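PDB 7AL6: probable hydrolase from Pseudomonas aeruginosa, which is of unknown function but has an alpha/beta-hydrolase fold and is probably a hydrolase, perhaps a lipolytic one. Local coordinates for residues Leu12-Leu17 and Ala81-Met86; Glu71-Leu76 and Asp202-Leu207; Gly104-Val109 and Leu128-Gly133. All blocks are in the same frame, centred on the assembly; numbering follows the deposited sequence.

Contact 1: residues Leu12-Leu17 and Ala81-Met86; sequences LPHIEL and ALDVLM
H14 and L12, in the turn of the beta hairpin that links strands 7-11 and 16-22 of the alpha/beta-hydrolase sheet, meet D83 and M86 on helix 77-91. The polar part is a histidine-carboxylate hydrogen bond: H14 NE2 donates to D83 OD1 (2.8 Å, N-H...O 164°). The acceptor lies in the ring plane, and the nitrogen comes in on the syn side of OD1, tilted out of the carboxylate plane, with ring and carboxylate 35° apart. D83 OD2 is taken by a salt bridge to R69, so the carboxylate is held through both oxygens. The ring itself rests on its neighbour I15, whose CG2 lies 3.6 Å above one face. Van der Waals contacts complete the interface. L12 spreads its two methyls over the helix backbone, CD1 facing D83 O and CD2 facing M86 O, while L17 CD1 touches D83 CB. P13 CG meets M86 CE at 4.1 Å, and P13 and H14 also pack on R153 and G72 of the second subunit. The Met-aromatic contact is made at the ring edge: M86 SD sits 3.4 Å from H14 CE1, near the ring plane.

Contact 2: residues Glu71-Leu76 and Asp202-Leu207; sequences EGASYL and DARLTL
An Asx turn at D202, where D202 OD1 accepts from R204 N, sets out a carboxylate that receives Y75 OH from the loop before helix 77-91. Four donors grip the acid. R204 N and NE both reach OD1 from the same face of its plane, NE at 3.1 Å on the syn side; R204 NH2 forms a salt bridge to OD2 (3.0 Å) through the syn lone pair, and Y75 OH donates to the same OD2 at 2.6 Å from above the carboxylate plane. R204 thus binds D202 side-on, with NE and NH2 each on its own oxygen, which fixes the rotation of the guanidinium. The bend at chi3 (-85°) turns NE out of the line of the extended chain, toward D202 OD1. The guanidinium and the Y75 ring stand nearly perpendicular (86°), with Y75 CE1 3.7 Å above the guanidinium plane and R204 NE at the ring edge. NH1 makes a weak bond to A73 O (2.9 Å, 120°) and a regular hydrogen bond to A70 O, while NH2 also reaches R69 O. Y75 OH accepts from R69 N. On a face of the phenol lies L205: CG stands 4.3 Å above the ring centre, and CD2 presses on Y75 CD2 at 3.4 Å. A73 also packs against A73 of the second subunit. The contact joins the core sheet's loop 71-76 to the mainly helical insertion between strands 119-125 and 229-234, the place where alpha/beta hydrolases commonly carry their cap domain.

Contact 3: residues Gly104-Val109 and Leu128-Gly133; sequences GAIVSV and LIPYTG
I106, on the helix that follows the probable nucleophile S102, reaches across to I129 and P130 in the loop after strand 119-125. Its CB forks in two. The CG2 branch, anti to the backbone N, lies against the proline ring, 3.9 Å from P130 CD and slightly farther from P130 CB. The other branch leaves beside the backbone N (chi1 -66°): CG1 passes I129 O at 3.7 Å, and the extended chi2 (171°) carries CD1 on to the peptide that joins I129 and P130, where it meets I129 O at 3.4 Å and P130 CA at 3.8 Å. Both methyls lie on the same side of this peptide, CG2 toward the proline ring and CD1 toward the carbonyl. Three residues further along the helix, V109 CG2 touches L128 CD1 at 4.0 Å and also faces L128 O. The two backbones are joined by a water that donates to I106 O (2.9 Å) and to L128 O (2.8 Å), bridging a helix carbonyl to a loop carbonyl that could not bond each other directly. L77 of helix 77-91 packs on both I106 and P130, and a bound di(hydroxyethyl)ether lies about 4 Å from the side chain of P130. With G104 closing a GxSxG sequence, the helix start is consistent with the nucleophile elbow of an alpha/beta hydrolase.

Overall arrangement
From the N terminus, the hairpin turn 12-17 opens contact 1, whose loop closes at helix 77-91 after passing through strands 28-33 and 53-58. Before it closes, 71-76 opens contact 2, so the two cross; contact 2 closes only at 202-207, after the chain has run through the helices that follow strand 119-125. Contact 3 is nested inside that long loop and starts after contact 1 has closed. Contact 1 ties the edge hairpin to helix 77-91, contact 2 the loop before that helix to the helical insertion, and contact 3 helix 103-114 to the loop entering that insertion. Contacts 1 and 3 touch where A81 meets V107; contacts 1 and 2 both border the second subunit.

Contact 1: residues Leu12-Leu17 and Ala81-Met86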
loop_
_atom_site.group_PDB
_atom_site.type_symbol
_atom_site.label_atom_id
_atom_site.label_comp_id
_atom_site.label_asym_id
_atom_site.label_seq_id
_atom_site.Cartn_x
_atom_site.Cartn_y
_atom_site.Cartn_z
ATOM N N LEU A 12 -6.307 12.861 -0.057
ATOM C CA LEU A 12 -7.422 12.218 0.597
ATOM C C LEU A 12 -6.899 11.135 1.524
ATOM O O LEU A 12 -5.741 10.735 1.442
ATOM C CB LEU A 12 -8.368 11.623 -0.446
ATOM C CG LEU A 12 -8.787 12.561 -1.592
ATOM C CD1 LEU A 12 -9.881 11.869 -2.463
ATOM C CD2 LEU A 12 -9.275 13.896 -1.109
ATOM N N PRO A 13 -7.731 10.640 2.438
ATOM C CA PRO A 13 -7.252 9.621 3.379
ATOM C C PRO A 13 -6.741 8.389 2.692
ATOM O O PRO A 13 -5.760 7.793 3.133
ATOM C CB PRO A 13 -8.495 9.322 4.249
ATOM C CG PRO A 13 -9.347 10.584 4.147
ATOM C CD PRO A 13 -9.078 11.157 2.761
ATOM N N HIS A 14 -7.328 8.009 1.570
ATOM C CA HIS A 14 -7.007 6.741 0.945
ATOM C C HIS A 14 -6.284 6.853 -0.385
ATOM O O HIS A 14 -5.953 5.819 -0.976
ATOM C CB HIS A 14 -8.319 5.970 0.703
ATOM C CG HIS A 14 -9.299 6.726 -0.143
ATOM N ND1 HIS A 14 -9.915 7.887 0.289
ATOM C CD2 HIS A 14 -9.759 6.503 -1.403
ATOM C CE1 HIS A 14 -10.710 8.341 -0.667
ATOM N NE2 HIS A 14 -10.644 7.510 -1.696
ATOM N N ILE A 15 -6.192 8.036 -0.949
ATOM C CA ILE A 15 -5.570 8.219 -2.281
ATOM C C ILE A 15 -5.165 9.673 -2.431
ATOM O O ILE A 15 -5.765 10.518 -1.817
ATOM C CB ILE A 15 -6.559 7.794 -3.383
ATOM C CG1 ILE A 15 -5.885 7.539 -4.729
ATOM C CG2 ILE A 15 -7.670 8.808 -3.502
ATOM C CD1 ILE A 15 -6.751 6.843 -5.742
ATOM N N GLU A 16 -4.220 9.928 -3.301
ATOM C CA GLU A 16 -3.763 11.280 -3.621
ATOM C C GLU A 16 -4.192 11.575 -5.057
ATOM O O GLU A 16 -3.825 10.822 -5.917
ATOM C CB GLU A 16 -2.265 11.320 -3.440
ATOM C CG GLU A 16 -1.765 12.689 -3.203
ATOM C CD GLU A 16 -0.270 12.684 -3.048
ATOM O OE1 GLU A 16 0.191 12.466 -1.947
ATOM O OE2 GLU A 16 0.385 12.869 -4.059
ATOM N N LEU A 17 -4.915 12.652 -5.305
ATOM C CA LEU A 17 -5.398 12.975 -6.657
ATOM C C LEU A 17 -4.722 14.239 -7.146
ATOM O O LEU A 17 -4.235 14.986 -6.347
ATOM C CB LEU A 17 -6.911 13.187 -6.651
ATOM C CG LEU A 17 -7.755 12.025 -6.162
ATOM C CD1 LEU A 17 -9.209 12.412 -6.159
ATOM C CD2 LEU A 17 -7.522 10.793 -6.998
ATOM N N ALA A 81 -17.586 8.885 -6.756
ATOM C CA ALA A 81 -18.422 9.844 -6.033
ATOM C C ALA A 81 -17.852 10.127 -4.661
ATOM O O ALA A 81 -17.806 11.279 -4.220
ATOM C CB ALA A 81 -19.849 9.297 -5.901
ATOM N N LEU A 82 -17.449 9.071 -3.944
ATOM C CA LEU A 82 -16.820 9.280 -2.645
ATOM C C LEU A 82 -15.570 10.155 -2.783
ATOM O O LEU A 82 -15.373 11.095 -1.999
ATOM C CB LEU A 82 -16.499 7.917 -2.011
ATOM C CG LEU A 82 -15.792 7.997 -0.638
ATOM C CD1 LEU A 82 -16.627 8.777 0.399
ATOM C CD2 LEU A 82 -15.423 6.649 -0.100
ATOM N N ASP A 83 -14.709 9.863 -3.781
ATOM C CA ASP A 83 -13.492 10.674 -3.992
ATOM C C ASP A 83 -13.816 12.161 -4.136
ATOM O O ASP A 83 -13.159 13.019 -3.541
ATOM C CB ASP A 83 -12.721 10.219 -5.237
ATOM C CG ASP A 83 -12.173 8.811 -5.107
ATOM O OD1 ASP A 83 -12.131 8.250 -3.990
ATOM O OD2 ASP A 83 -11.731 8.294 -6.126
ATOM N N VAL A 84 -14.823 12.477 -4.952
ATOM C CA VAL A 84 -15.183 13.873 -5.199
ATOM C C VAL A 84 -15.651 14.537 -3.914
ATOM O O VAL A 84 -15.245 15.653 -3.585
ATOM C CB VAL A 84 -16.255 13.935 -6.306
ATOM C CG1 VAL A 84 -16.750 15.346 -6.492
ATOM C CG2 VAL A 84 -15.662 13.411 -7.631
ATOM N N LEU A 85 -16.456 13.839 -3.124
ATOM C CA LEU A 85 -16.960 14.342 -1.825
ATOM C C LEU A 85 -15.772 14.628 -0.894
ATOM O O LEU A 85 -15.748 15.646 -0.269
ATOM C CB LEU A 85 -17.898 13.290 -1.234
ATOM C CG LEU A 85 -18.528 13.653 0.098
ATOM C CD1 LEU A 85 -19.329 14.924 -0.011
ATOM C CD2 LEU A 85 -19.395 12.529 0.610
ATOM N N MET A 86 -14.802 13.739 -0.850
ATOM C CA MET A 86 -13.596 13.899 -0.012
ATOM C C MET A 86 -12.734 15.045 -0.544
ATOM O O MET A 86 -12.084 15.668 0.247
ATOM C CB MET A 86 -12.847 12.579 0.115
ATOM C CG MET A 86 -13.645 11.611 0.934
ATOM S SD MET A 86 -12.836 10.106 1.310
ATOM C CE MET A 86 -13.270 9.898 3.026
#

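Contact 2: residues Glu71-Leu76 and Asp202-Leu207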
loop_
_atom_site.group_PDB
_atom_site.type_symbol
_atom_site.label_atom_id
_atom_site.label_comp_id
_atom_site.label_asym_id
_atom_site.label_seq_id
_atom_site.Cartn_x
_atom_site.Cartn_y
_atom_site.Cartn_z
ATOM N N GLU A 71 -4.015 -1.615 -4.098
ATOM C CA GLU A 71 -4.291 -2.980 -4.537
ATOM C C GLU A 71 -5.666 -3.449 -4.069
ATOM O O GLU A 71 -6.046 -3.218 -2.917
ATOM C CB GLU A 71 -3.248 -3.922 -3.931
ATOM C CG GLU A 71 -1.834 -3.674 -4.330
ATOM C CD GLU A 71 -1.399 -4.606 -5.437
ATOM O OE1 GLU A 71 -0.215 -5.010 -5.435
ATOM O OE2 GLU A 71 -2.243 -4.941 -6.299
ATOM N N GLY A 72 -6.373 -4.168 -4.930
ATOM C CA GLY A 72 -7.680 -4.711 -4.622
ATOM C C GLY A 72 -8.847 -3.731 -4.636
ATOM O O GLY A 72 -9.991 -4.181 -4.618
ATOM N N ALA A 73 -8.605 -2.420 -4.664
ATOM C CA ALA A 73 -9.698 -1.454 -4.714
ATOM C C ALA A 73 -10.337 -1.430 -6.101
ATOM O O ALA A 73 -9.690 -1.707 -7.104
ATOM C CB ALA A 73 -9.210 -0.065 -4.339
ATOM N N SER A 74 -11.614 -1.104 -6.138
ATOM C CA SER A 74 -12.465 -1.101 -7.343
ATOM C C SER A 74 -12.579 0.284 -7.992
ATOM O O SER A 74 -12.274 1.247 -7.357
ATOM C CB SER A 74 -13.787 -1.646 -6.942
ATOM O OG SER A 74 -14.435 -0.788 -6.040
ATOM N N TYR A 75 -13.003 0.354 -9.244
ATOM C CA TYR A 75 -13.235 1.626 -9.962
ATOM C C TYR A 75 -14.718 1.683 -10.355
ATOM O O TYR A 75 -15.026 1.783 -11.504
ATOM C CB TYR A 75 -12.323 1.796 -11.173
ATOM C CG TYR A 75 -10.877 2.123 -10.901
ATOM C CD1 TYR A 75 -9.949 1.125 -10.688
ATOM C CD2 TYR A 75 -10.413 3.419 -10.948
ATOM C CE1 TYR A 75 -8.612 1.401 -10.482
ATOM C CE2 TYR A 75 -9.080 3.717 -10.738
ATOM C CZ TYR A 75 -8.175 2.704 -10.507
ATOM O OH TYR A 75 -6.875 2.977 -10.295
ATOM N N LEU A 76 -15.603 1.579 -9.374
ATOM C CA LEU A 76 -17.069 1.662 -9.579
ATOM C C LEU A 76 -17.502 3.125 -9.508
ATOM O O LEU A 76 -16.776 3.929 -8.964
ATOM C CB LEU A 76 -17.784 0.771 -8.573
ATOM C CG LEU A 76 -17.287 -0.667 -8.563
ATOM C CD1 LEU A 76 -18.079 -1.517 -7.609
ATOM C CD2 LEU A 76 -17.292 -1.257 -9.946
ATOM N N ASP A 202 -5.042 2.367 -15.608
ATOM C CA ASP A 202 -5.093 1.235 -14.700
ATOM C C ASP A 202 -5.870 0.147 -15.421
ATOM O O ASP A 202 -6.975 0.393 -15.925
ATOM C CB ASP A 202 -5.739 1.645 -13.389
ATOM C CG ASP A 202 -5.512 0.660 -12.277
ATOM O OD1 ASP A 202 -5.668 -0.585 -12.478
ATOM O OD2 ASP A 202 -5.239 1.158 -11.152
ATOM N N ALA A 203 -5.255 -1.026 -15.544
ATOM C CA ALA A 203 -5.925 -2.126 -16.216
ATOM C C ALA A 203 -7.240 -2.488 -15.539
ATOM O O ALA A 203 -8.122 -3.051 -16.184
ATOM C CB ALA A 203 -5.006 -3.343 -16.256
ATOM N N ARG A 204 -7.398 -2.183 -14.254
ATOM C CA ARG A 204 -8.666 -2.478 -13.608
ATOM C C ARG A 204 -9.807 -1.687 -14.236
ATOM O O ARG A 204 -10.969 -2.069 -14.073
ATOM C CB ARG A 204 -8.581 -2.181 -12.105
ATOM C CG ARG A 204 -7.675 -3.153 -11.336
ATOM C CD ARG A 204 -7.597 -2.723 -9.881
ATOM N NE ARG A 204 -6.571 -1.704 -9.709
ATOM C CZ ARG A 204 -6.200 -1.202 -8.542
ATOM N NH1 ARG A 204 -6.785 -1.607 -7.419
ATOM N NH2 ARG A 204 -5.250 -0.279 -8.506
ATOM N N LEU A 205 -9.498 -0.574 -14.908
ATOM C CA LEU A 205 -10.528 0.237 -15.523
ATOM C C LEU A 205 -11.270 -0.528 -16.613
ATOM O O LEU A 205 -12.332 -0.070 -17.041
ATOM C CB LEU A 205 -9.922 1.508 -16.131
ATOM C CG LEU A 205 -9.493 2.524 -15.066
ATOM C CD1 LEU A 205 -8.668 3.632 -15.606
ATOM C CD2 LEU A 205 -10.724 3.103 -14.358
ATOM N N THR A 206 -10.711 -1.651 -17.103
ATOM C CA THR A 206 -11.368 -2.471 -18.125
ATOM C C THR A 206 -12.317 -3.506 -17.537
ATOM O O THR A 206 -13.011 -4.181 -18.296
ATOM C CB THR A 206 -10.340 -3.231 -19.012
ATOM O OG1 THR A 206 -9.644 -4.245 -18.250
ATOM C CG2 THR A 206 -9.346 -2.305 -19.577
ATOM N N LEU A 207 -12.312 -3.698 -16.221
ATOM C CA LEU A 207 -13.109 -4.753 -15.635
ATOM C C LEU A 207 -14.588 -4.400 -15.770
ATOM O O LEU A 207 -14.956 -3.224 -15.752
ATOM C CB LEU A 207 -12.775 -4.935 -14.170
ATOM C CG LEU A 207 -11.390 -5.523 -13.862
ATOM C CD1 LEU A 207 -11.065 -5.271 -12.381
ATOM C CD2 LEU A 207 -11.326 -7.010 -14.177
#

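Contact 3: residues Gly104-Val109 and Leu128-Gly133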
loop_
_atom_site.group_PDB
_atom_site.type_symbol
_atom_site.label_atom_id
_atom_site.label_comp_id
_atom_site.label_asym_id
_atom_site.label_seq_id
_atom_site.Cartn_x
_atom_site.Cartn_y
_atom_site.Cartn_z
ATOM N N GLY A 104 -18.165 11.614 -16.129
ATOM C CA GLY A 104 -18.111 12.573 -15.043
ATOM C C GLY A 104 -19.463 13.183 -14.759
ATOM O O GLY A 104 -19.728 13.608 -13.622
ATOM N N ALA A 105 -20.309 13.282 -15.798
ATOM C CA ALA A 105 -21.693 13.726 -15.618
ATOM C C ALA A 105 -22.492 12.663 -14.897
ATOM O O ALA A 105 -23.285 12.970 -14.006
ATOM C CB ALA A 105 -22.346 14.049 -16.972
ATOM N N ILE A 106 -22.226 11.394 -15.205
ATOM C CA ILE A 106 -22.909 10.309 -14.514
ATOM C C ILE A 106 -22.591 10.334 -13.033
ATOM O O ILE A 106 -23.486 10.159 -12.185
ATOM C CB ILE A 106 -22.534 8.967 -15.152
ATOM C CG1 ILE A 106 -23.071 8.915 -16.573
ATOM C CG2 ILE A 106 -23.055 7.847 -14.287
ATOM C CD1 ILE A 106 -22.580 7.746 -17.338
ATOM N N VAL A 107 -21.309 10.553 -12.694
ATOM C CA VAL A 107 -20.884 10.559 -11.300
ATOM C C VAL A 107 -21.523 11.738 -10.577
ATOM O O VAL A 107 -21.933 11.635 -9.412
ATOM C CB VAL A 107 -19.338 10.603 -11.224
ATOM C CG1 VAL A 107 -18.876 10.901 -9.808
ATOM C CG2 VAL A 107 -18.758 9.280 -11.678
ATOM N N SER A 108 -21.627 12.857 -11.274
ATOM C CA SER A 108 -22.207 14.055 -10.708
ATOM C C SER A 108 -23.658 13.834 -10.335
ATOM O O SER A 108 -24.104 14.288 -9.269
ATOM C CB SER A 108 -22.115 15.207 -11.707
ATOM O OG SER A 108 -20.791 15.603 -11.973
ATOM N N VAL A 109 -24.418 13.163 -11.220
ATOM C CA VAL A 109 -25.837 12.889 -10.956
ATOM C C VAL A 109 -25.993 11.983 -9.752
ATOM O O VAL A 109 -26.889 12.177 -8.924
ATOM C CB VAL A 109 -26.518 12.271 -12.199
ATOM C CG1 VAL A 109 -27.898 11.640 -11.842
ATOM C CG2 VAL A 109 -26.688 13.304 -13.318
ATOM N N LEU A 128 -25.664 11.460 -18.634
ATOM C CA LEU A 128 -26.720 11.469 -17.644
ATOM C C LEU A 128 -26.732 10.213 -16.787
ATOM O O LEU A 128 -26.551 10.274 -15.549
ATOM C CB LEU A 128 -28.069 11.637 -18.349
ATOM C CG LEU A 128 -29.229 11.818 -17.377
ATOM C CD1 LEU A 128 -28.997 13.141 -16.628
ATOM C CD2 LEU A 128 -30.563 11.844 -18.050
ATOM N N ILE A 129 -26.950 9.062 -17.415
ATOM C CA ILE A 129 -27.074 7.820 -16.657
ATOM C C ILE A 129 -26.088 6.811 -17.221
ATOM O O ILE A 129 -25.658 6.922 -18.375
ATOM C CB ILE A 129 -28.506 7.245 -16.713
ATOM C CG1 ILE A 129 -29.016 7.255 -18.144
ATOM C CG2 ILE A 129 -29.453 8.049 -15.802
ATOM C CD1 ILE A 129 -30.292 6.437 -18.332
ATOM N N PRO A 130 -25.752 5.784 -16.447
ATOM C CA PRO A 130 -24.870 4.737 -16.972
ATOM C C PRO A 130 -25.652 3.687 -17.743
ATOM O O PRO A 130 -26.891 3.732 -17.773
ATOM C CB PRO A 130 -24.263 4.144 -15.699
ATOM C CG PRO A 130 -25.441 4.222 -14.703
ATOM C CD PRO A 130 -26.114 5.541 -15.033
ATOM N N TYR A 131 -24.933 2.732 -18.342
ATOM C CA TYR A 131 -25.543 1.479 -18.781
ATOM C C TYR A 131 -26.020 0.679 -17.580
ATOM O O TYR A 131 -25.348 0.623 -16.546
ATOM C CB TYR A 131 -24.552 0.656 -19.602
ATOM C CG TYR A 131 -24.309 1.208 -20.984
ATOM C CD1 TYR A 131 -25.362 1.703 -21.749
ATOM C CD2 TYR A 131 -23.035 1.252 -21.520
ATOM C CE1 TYR A 131 -25.152 2.229 -23.018
ATOM C CE2 TYR A 131 -22.813 1.764 -22.794
ATOM C CZ TYR A 131 -23.878 2.255 -23.535
ATOM O OH TYR A 131 -23.681 2.775 -24.799
ATOM N N THR A 132 -27.205 0.086 -17.715
ATOM C CA THR A 132 -27.890 -0.618 -16.642
ATOM C C THR A 132 -27.997 -2.106 -16.959
ATOM O O THR A 132 -27.767 -2.548 -18.087
ATOM C CB THR A 132 -29.273 0.008 -16.426
ATOM O OG1 THR A 132 -29.963 0.102 -17.683
ATOM C CG2 THR A 132 -29.106 1.426 -15.870
ATOM N N GLY A 133 -28.310 -2.871 -15.925
ATOM C CA GLY A 133 -28.509 -4.298 -16.039
ATOM C C GLY A 133 -29.549 -4.742 -15.036
ATOM O O GLY A 133 -29.508 -4.344 -13.861
HETATM O O HOH W 1 -25.950 8.904 -13.201
#